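Local atomic coordinates of mannitol dehydrogenase (Pseudomonas fluorescens, PDB entry 1LJ8), a protein that binds NAD and probably catalyses the NAD-dependent interconversion of mannitol and fructose. Residues 41-45 with 261-265; 407-412 with 469-473. All blocks are in the same frame, centred on the assembly; numbering follows the deposited sequence.

Contact 1 of 2, residues 41-45 with 261-265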
ATOM      1  N   HIS A  41       1.119  -4.138 -10.490  1.00 10.64           N
ATOM      2  CA  HIS A  41       0.919  -2.771 -10.974  1.00 11.30           C
ATOM      3  C   HIS A  41       2.122  -2.232 -11.722  1.00 12.00           C
ATOM      4  O   HIS A  41       2.123  -2.262 -12.938  1.00 12.28           O
ATOM      5  CB  HIS A  41       0.528  -1.902  -9.750  1.00 12.45           C
ATOM      6  CG  HIS A  41       0.109  -0.503 -10.085  1.00 12.37           C
ATOM      7  ND1 HIS A  41       0.998   0.547 -10.093  1.00 12.55           N
ATOM      8  CD2 HIS A  41      -1.107   0.013 -10.421  1.00 13.32           C
ATOM      9  CE1 HIS A  41       0.351   1.662 -10.420  1.00 14.92           C
ATOM     10  NE2 HIS A  41      -0.926   1.360 -10.633  1.00 13.71           N
ATOM     11  N   GLN A  42       3.166  -1.769 -11.039  1.00 12.36           N
ATOM     12  CA  GLN A  42       4.309  -1.253 -11.807  1.00 11.45           C
ATOM     13  C   GLN A  42       4.986  -2.294 -12.693  1.00 11.64           C
ATOM     14  O   GLN A  42       5.340  -1.996 -13.853  1.00 12.14           O
ATOM     15  CB  GLN A  42       5.395  -0.655 -10.882  1.00 12.99           C
ATOM     16  CG  GLN A  42       4.886   0.471  -9.944  1.00 13.07           C
ATOM     17  CD  GLN A  42       4.530  -0.085  -8.577  1.00 15.76           C
ATOM     18  OE1 GLN A  42       5.415  -0.547  -7.840  1.00 13.04           O
ATOM     19  NE2 GLN A  42       3.236  -0.068  -8.231  1.00 12.30           N
ATOM     20  N   ALA A  43       5.213  -3.511 -12.182  1.00 11.81           N
ATOM     21  CA  ALA A  43       5.874  -4.512 -13.041  1.00 10.73           C
ATOM     22  C   ALA A  43       4.925  -4.912 -14.200  1.00 12.54           C
ATOM     23  O   ALA A  43       5.371  -5.222 -15.318  1.00 10.91           O
ATOM     24  CB  ALA A  43       6.263  -5.763 -12.215  1.00  9.75           C
ATOM     25  N   TYR A  44       3.628  -4.911 -13.907  1.00 11.44           N
ATOM     26  CA  TYR A  44       2.612  -5.227 -14.919  1.00 11.52           C
ATOM     27  C   TYR A  44       2.690  -4.205 -16.096  1.00 12.97           C
ATOM     28  O   TYR A  44       2.782  -4.585 -17.266  1.00 13.43           O
ATOM     29  CB  TYR A  44       1.239  -5.150 -14.253  1.00 12.62           C
ATOM     30  CG  TYR A  44       0.062  -5.136 -15.211  1.00 12.52           C
ATOM     31  CD1 TYR A  44      -0.345  -6.299 -15.868  1.00 15.51           C
ATOM     32  CD2 TYR A  44      -0.611  -3.949 -15.469  1.00 14.53           C
ATOM     33  CE1 TYR A  44      -1.424  -6.263 -16.786  1.00 16.80           C
ATOM     34  CE2 TYR A  44      -1.689  -3.904 -16.379  1.00 15.45           C
ATOM     35  CZ  TYR A  44      -2.073  -5.076 -17.024  1.00 18.08           C
ATOM     36  OH  TYR A  44      -3.140  -5.042 -17.907  1.00 19.54           O
ATOM     37  N   TYR A  45       2.639  -2.904 -15.794  1.00 11.84           N
ATOM     38  CA  TYR A  45       2.694  -1.909 -16.883  1.00 10.85           C
ATOM     39  C   TYR A  45       4.030  -1.929 -17.611  1.00 11.20           C
ATOM     40  O   TYR A  45       4.093  -1.740 -18.811  1.00 11.92           O
ATOM     41  CB  TYR A  45       2.456  -0.504 -16.341  1.00 12.19           C
ATOM     42  CG  TYR A  45       1.006  -0.176 -16.027  1.00 12.37           C
ATOM     43  CD1 TYR A  45       0.576  -0.012 -14.709  1.00 12.12           C
ATOM     44  CD2 TYR A  45       0.093   0.078 -17.066  1.00 13.53           C
ATOM     45  CE1 TYR A  45      -0.721   0.400 -14.413  1.00 13.86           C
ATOM     46  CE2 TYR A  45      -1.192   0.512 -16.790  1.00 13.24           C
ATOM     47  CZ  TYR A  45      -1.597   0.670 -15.455  1.00 14.86           C
ATOM     48  OH  TYR A  45      -2.866   1.108 -15.156  1.00 15.33           O
ATOM     49  N   PHE A 261      -9.460  -4.501 -12.868  1.00 14.55           N
ATOM     50  CA  PHE A 261      -9.280  -3.046 -12.883  1.00 15.87           C
ATOM     51  C   PHE A 261      -7.835  -2.664 -12.468  1.00 15.76           C
ATOM     52  O   PHE A 261      -7.270  -3.271 -11.560  1.00 16.57           O
ATOM     53  CB  PHE A 261     -10.217  -2.356 -11.893  1.00 16.71           C
ATOM     54  CG  PHE A 261     -10.056  -0.850 -11.872  1.00 19.45           C
ATOM     55  CD1 PHE A 261     -10.609  -0.068 -12.881  1.00 21.81           C
ATOM     56  CD2 PHE A 261      -9.310  -0.232 -10.869  1.00 17.90           C
ATOM     57  CE1 PHE A 261     -10.421   1.332 -12.892  1.00 24.62           C
ATOM     58  CE2 PHE A 261      -9.109   1.173 -10.878  1.00 20.42           C
ATOM     59  CZ  PHE A 261      -9.660   1.943 -11.875  1.00 22.01           C
ATOM     60  N   VAL A 262      -7.285  -1.648 -13.128  1.00 14.70           N
ATOM     61  CA  VAL A 262      -5.948  -1.141 -12.803  1.00 12.52           C
ATOM     62  C   VAL A 262      -5.814   0.286 -13.334  1.00 12.96           C
ATOM     63  O   VAL A 262      -6.274   0.619 -14.443  1.00 12.78           O
ATOM     64  CB  VAL A 262      -4.831  -2.078 -13.396  1.00 13.78           C
ATOM     65  CG1 VAL A 262      -4.951  -2.181 -14.901  1.00 16.55           C
ATOM     66  CG2 VAL A 262      -3.429  -1.598 -12.949  1.00 13.03           C
ATOM     67  N   GLN A 263      -5.220   1.157 -12.534  1.00 12.09           N
ATOM     68  CA  GLN A 263      -5.055   2.531 -12.981  1.00 14.51           C
ATOM     69  C   GLN A 263      -3.786   3.117 -12.353  1.00 13.66           C
ATOM     70  O   GLN A 263      -3.380   2.725 -11.266  1.00 13.61           O
ATOM     71  CB  GLN A 263      -6.303   3.369 -12.569  1.00 17.54           C
ATOM     72  CG  GLN A 263      -6.237   4.812 -13.059  1.00 19.29           C
ATOM     73  CD  GLN A 263      -7.580   5.543 -12.881  1.00 21.01           C
ATOM     74  OE1 GLN A 263      -8.352   5.211 -11.985  1.00 22.90           O
ATOM     75  NE2 GLN A 263      -7.830   6.563 -13.708  1.00 23.73           N
ATOM     76  N   TRP A 264      -3.166   4.049 -13.062  1.00 13.13           N
ATOM     77  CA  TRP A 264      -1.951   4.711 -12.549  1.00 14.06           C
ATOM     78  C   TRP A 264      -1.995   6.129 -13.129  1.00 14.02           C
ATOM     79  O   TRP A 264      -1.989   6.287 -14.343  1.00 14.61           O
ATOM     80  CB  TRP A 264      -0.715   3.991 -13.108  1.00 12.08           C
ATOM     81  CG  TRP A 264       0.591   4.369 -12.456  1.00 12.97           C
ATOM     82  CD1 TRP A 264       0.793   5.290 -11.470  1.00 14.34           C
ATOM     83  CD2 TRP A 264       1.867   3.786 -12.742  1.00 11.82           C
ATOM     84  NE1 TRP A 264       2.140   5.305 -11.109  1.00 14.25           N
ATOM     85  CE2 TRP A 264       2.812   4.394 -11.881  1.00 12.15           C
ATOM     86  CE3 TRP A 264       2.303   2.799 -13.643  1.00 13.16           C
ATOM     87  CZ2 TRP A 264       4.173   4.044 -11.895  1.00 13.09           C
ATOM     88  CZ3 TRP A 264       3.664   2.441 -13.664  1.00 14.44           C
ATOM     89  CH2 TRP A 264       4.588   3.070 -12.786  1.00 12.45           C
ATOM     90  N   VAL A 265      -2.078   7.129 -12.262  1.00 13.65           N
ATOM     91  CA  VAL A 265      -2.013   8.501 -12.735  1.00 15.09           C
ATOM     92  C   VAL A 265      -0.755   9.065 -12.034  1.00 14.94           C
ATOM     93  O   VAL A 265      -0.641   8.981 -10.814  1.00 14.46           O
ATOM     94  CB  VAL A 265      -3.230   9.307 -12.325  1.00 16.66           C
ATOM     95  CG1 VAL A 265      -3.084  10.718 -13.001  1.00 18.62           C
ATOM     96  CG2 VAL A 265      -4.522   8.596 -12.784  1.00 17.44           C
TER
HETATM   97  O   HOH W   1      -4.586   1.282 -17.123  1.00 28.05           O
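An aromatic cluster of His41, Tyr45 and Trp264 joins the N-terminal turn of helix 42-50 to the start of strand 263-266 in the NAD-binding Rossmann part of the chain. The one direct hydrogen bond between the segments comes from the His41 imidazole, whose NE2 donates to the backbone O of Gln263 at 2.9 Å. Its other nitrogen, ND1, accepts from NE2 of Gln42 at 3.0 Å, so both ring nitrogens are engaged and the ring is held in place. His41 also occupies the N-cap position, and its carbonyl O receives the first helical bond, from Tyr45 N at 3.0 Å. His41 CE1 lies over one face of the Trp264 indole, 3.4 Å from CG, while Tyr45 CD1 comes within 3.5 Å of Trp264 CE3; both ring pairs meet obliquely. Val262, just before the strand, adds apolar contacts, with CG1 4.0 Å from Tyr44 CE2 and CG2 3.7 Å from Tyr45 CE1. A water bridges Tyr45 OH (2.6 Å) and Val262 O (3.2 Å), donating to the carbonyl. Towards the cofactor, His41 stacks on Phe37, an NAD-binding residue in helix 36-40, and Gln42 OE1 bonds to His38 of that helix. Strand 263-266 is the middle strand of a three-stranded mixed sheet, running between strands 227-230 and 283-284.

Contact 2 of 2, residues 407-412 with 469-473; sequences VAAWAL and FERCY
Two alpha-helices of the C-terminal domain, 401-413 and 463-488, pack closely here through a small-residue surface on the first and two large aromatics on the second. Segments 407-412 and 469-473 are regular helix throughout; their axes approach to 8.7 Å and cross at -51°, with N-to-C directions 51° apart. The nearest CA atoms across the pair are Ala408 CA and Tyr473 CA, 4.8 Å apart, possible because Ala408 presents only a methyl: its CB sits 3.5 Å from Cys472 CB and 3.5 Å from Tyr473 N. Phe469 and Tyr473, one turn apart and both with t chi1 (chi2 82° and 85°), reach towards helix 401-413. Phe469 CE1 lies 3.4 Å from Ala408 CA and 3.7 Å from Val407 CG1. Ala411 CB touches both rings, 3.9 Å from Phe469 CZ, at that ring's edge, and 3.9 Å from Tyr473 CD1. No hydrogen bond links the segments; the Tyr473 hydroxyl bonds to Asp441, while Tyr473 CE1 reaches 3.8 Å from Leu412 CB.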
ATOM      1  N   VAL A 407     -12.872   3.387  14.551  1.00 12.44           N
ATOM      2  CA  VAL A 407     -11.843   3.372  15.591  1.00 12.30           C
ATOM      3  C   VAL A 407     -12.250   2.426  16.749  1.00 12.76           C
ATOM      4  O   VAL A 407     -11.401   1.723  17.316  1.00 12.58           O
ATOM      5  CB  VAL A 407     -11.569   4.825  16.134  1.00 14.30           C
ATOM      6  CG1 VAL A 407     -10.401   4.822  17.185  1.00 13.43           C
ATOM      7  CG2 VAL A 407     -11.177   5.734  14.972  1.00 12.26           C
ATOM      8  N   ALA A 408     -13.533   2.460  17.129  1.00 12.90           N
ATOM      9  CA  ALA A 408     -14.038   1.593  18.175  1.00 13.32           C
ATOM     10  C   ALA A 408     -13.904   0.112  17.709  1.00 13.11           C
ATOM     11  O   ALA A 408     -13.554  -0.800  18.514  1.00 12.94           O
ATOM     12  CB  ALA A 408     -15.538   1.940  18.450  1.00 13.41           C
ATOM     13  N   ALA A 409     -14.211  -0.125  16.434  1.00 12.99           N
ATOM     14  CA  ALA A 409     -14.140  -1.504  15.882  1.00 13.35           C
ATOM     15  C   ALA A 409     -12.693  -1.991  15.977  1.00 13.29           C
ATOM     16  O   ALA A 409     -12.426  -3.141  16.349  1.00 12.01           O
ATOM     17  CB  ALA A 409     -14.608  -1.522  14.399  1.00 12.39           C
ATOM     18  N   TRP A 410     -11.753  -1.126  15.599  1.00 13.55           N
ATOM     19  CA  TRP A 410     -10.328  -1.507  15.693  1.00 12.49           C
ATOM     20  C   TRP A 410      -9.967  -1.821  17.154  1.00 13.98           C
ATOM     21  O   TRP A 410      -9.263  -2.813  17.430  1.00 12.21           O
ATOM     22  CB  TRP A 410      -9.418  -0.356  15.199  1.00 12.57           C
ATOM     23  CG  TRP A 410      -7.958  -0.716  15.165  1.00 11.52           C
ATOM     24  CD1 TRP A 410      -7.401  -1.778  14.483  1.00 10.63           C
ATOM     25  CD2 TRP A 410      -6.855  -0.001  15.762  1.00 13.40           C
ATOM     26  NE1 TRP A 410      -6.020  -1.745  14.608  1.00 13.42           N
ATOM     27  CE2 TRP A 410      -5.660  -0.678  15.383  1.00 14.43           C
ATOM     28  CE3 TRP A 410      -6.759   1.137  16.560  1.00 16.45           C
ATOM     29  CZ2 TRP A 410      -4.381  -0.247  15.788  1.00 16.72           C
ATOM     30  CZ3 TRP A 410      -5.478   1.578  16.973  1.00 17.89           C
ATOM     31  CH2 TRP A 410      -4.306   0.873  16.578  1.00 18.46           C
ATOM     32  N   ALA A 411     -10.453  -0.987  18.088  1.00 13.91           N
ATOM     33  CA  ALA A 411     -10.135  -1.192  19.495  1.00 14.10           C
ATOM     34  C   ALA A 411     -10.599  -2.562  19.982  1.00 15.43           C
ATOM     35  O   ALA A 411      -9.841  -3.290  20.670  1.00 16.22           O
ATOM     36  CB  ALA A 411     -10.769  -0.064  20.397  1.00 15.09           C
ATOM     37  N   LEU A 412     -11.819  -2.922  19.620  1.00 13.16           N
ATOM     38  CA  LEU A 412     -12.366  -4.212  20.075  1.00 15.19           C
ATOM     39  C   LEU A 412     -11.662  -5.344  19.336  1.00 14.47           C
ATOM     40  O   LEU A 412     -11.330  -6.361  19.928  1.00 14.47           O
ATOM     41  CB  LEU A 412     -13.877  -4.280  19.841  1.00 15.59           C
ATOM     42  CG  LEU A 412     -14.573  -5.555  20.405  1.00 18.74           C
ATOM     43  CD1 LEU A 412     -14.311  -5.706  21.903  1.00 16.20           C
ATOM     44  CD2 LEU A 412     -16.044  -5.496  20.177  1.00 15.93           C
ATOM     45  N   PHE A 469     -16.910   7.494  20.382  1.00 14.67           N
ATOM     46  CA  PHE A 469     -16.031   6.322  20.433  1.00 14.77           C
ATOM     47  C   PHE A 469     -16.428   5.407  21.570  1.00 15.92           C
ATOM     48  O   PHE A 469     -16.531   4.198  21.395  1.00 15.98           O
ATOM     49  CB  PHE A 469     -14.570   6.770  20.618  1.00 14.42           C
ATOM     50  CG  PHE A 469     -13.646   5.638  20.927  1.00 16.07           C
ATOM     51  CD1 PHE A 469     -13.134   4.843  19.907  1.00 14.20           C
ATOM     52  CD2 PHE A 469     -13.345   5.329  22.247  1.00 16.48           C
ATOM     53  CE1 PHE A 469     -12.347   3.761  20.185  1.00 16.04           C
ATOM     54  CE2 PHE A 469     -12.541   4.225  22.552  1.00 16.99           C
ATOM     55  CZ  PHE A 469     -12.039   3.433  21.504  1.00 17.22           C
ATOM     56  N   GLU A 470     -16.685   5.974  22.745  1.00 16.55           N
ATOM     57  CA  GLU A 470     -17.059   5.149  23.877  1.00 15.07           C
ATOM     58  C   GLU A 470     -18.418   4.452  23.696  1.00 16.78           C
ATOM     59  O   GLU A 470     -18.557   3.289  24.089  1.00 14.70           O
ATOM     60  CB  GLU A 470     -17.031   5.995  25.165  1.00 17.27           C
ATOM     61  CG  GLU A 470     -15.589   6.358  25.566  1.00 18.32           C
ATOM     62  CD  GLU A 470     -15.506   7.161  26.843  1.00 21.81           C
ATOM     63  OE1 GLU A 470     -16.555   7.580  27.369  1.00 25.25           O
ATOM     64  OE2 GLU A 470     -14.376   7.383  27.317  1.00 22.19           O
ATOM     65  N   ARG A 471     -19.401   5.160  23.130  1.00 16.62           N
ATOM     66  CA  ARG A 471     -20.749   4.595  22.845  1.00 17.61           C
ATOM     67  C   ARG A 471     -20.575   3.403  21.874  1.00 16.56           C
ATOM     68  O   ARG A 471     -21.150   2.321  22.054  1.00 15.28           O
ATOM     69  CB  ARG A 471     -21.648   5.605  22.083  1.00 17.86           C
ATOM     70  CG  ARG A 471     -22.154   6.785  22.859  1.00 20.54           C
ATOM     71  CD  ARG A 471     -23.262   7.465  22.088  1.00 18.16           C
ATOM     72  NE  ARG A 471     -22.818   8.331  20.984  1.00 18.44           N
ATOM     73  CZ  ARG A 471     -22.410   9.587  21.157  1.00 18.21           C
ATOM     74  NH1 ARG A 471     -22.369  10.116  22.366  1.00 19.72           N
ATOM     75  NH2 ARG A 471     -22.117  10.351  20.116  1.00 21.35           N
ATOM     76  N   CYS A 472     -19.826   3.655  20.815  1.00 15.55           N
ATOM     77  CA  CYS A 472     -19.586   2.627  19.791  1.00 15.57           C
ATOM     78  C   CYS A 472     -18.899   1.408  20.348  1.00 15.69           C
ATOM     79  O   CYS A 472     -19.323   0.265  20.083  1.00 15.37           O
ATOM     80  CB  CYS A 472     -18.759   3.203  18.599  1.00 16.31           C
ATOM     81  SG  CYS A 472     -19.739   4.340  17.546  1.00 17.59           S
ATOM     82  N   TYR A 473     -17.829   1.622  21.101  1.00 15.22           N
ATOM     83  CA  TYR A 473     -17.106   0.474  21.671  1.00 15.07           C
ATOM     84  C   TYR A 473     -18.014  -0.372  22.599  1.00 17.52           C
ATOM     85  O   TYR A 473     -18.063  -1.612  22.502  1.00 14.14           O
ATOM     86  CB  TYR A 473     -15.897   0.977  22.421  1.00 15.79           C
ATOM     87  CG  TYR A 473     -15.057  -0.139  22.987  1.00 15.13           C
ATOM     88  CD1 TYR A 473     -14.097  -0.769  22.210  1.00 15.02           C
ATOM     89  CD2 TYR A 473     -15.287  -0.614  24.279  1.00 15.53           C
ATOM     90  CE1 TYR A 473     -13.375  -1.871  22.713  1.00 17.11           C
ATOM     91  CE2 TYR A 473     -14.591  -1.715  24.803  1.00 17.96           C
ATOM     92  CZ  TYR A 473     -13.636  -2.339  24.003  1.00 18.12           C
ATOM     93  OH  TYR A 473     -12.948  -3.450  24.467  1.00 20.80           O
TER

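The two contacts lie on opposite sides of the chain's centre, 36 Å apart between centres and about 25 Å between nearest atoms, so they do not touch. They also follow in series along the chain: the pairing of 41-45 with 261-265 is complete before 407-412 begins. Contact 1 belongs to the NAD-binding Rossmann part, joining a helix to a strand close to the cofactor, whereas contact 2 joins two helices within the C-terminal helical part, away from the NAD site. They share no helix, strand or sheet. Each brings together segments distant in sequence within its own part of the fold, 216 residues apart at the closest ends in contact 1 and 57 in contact 2.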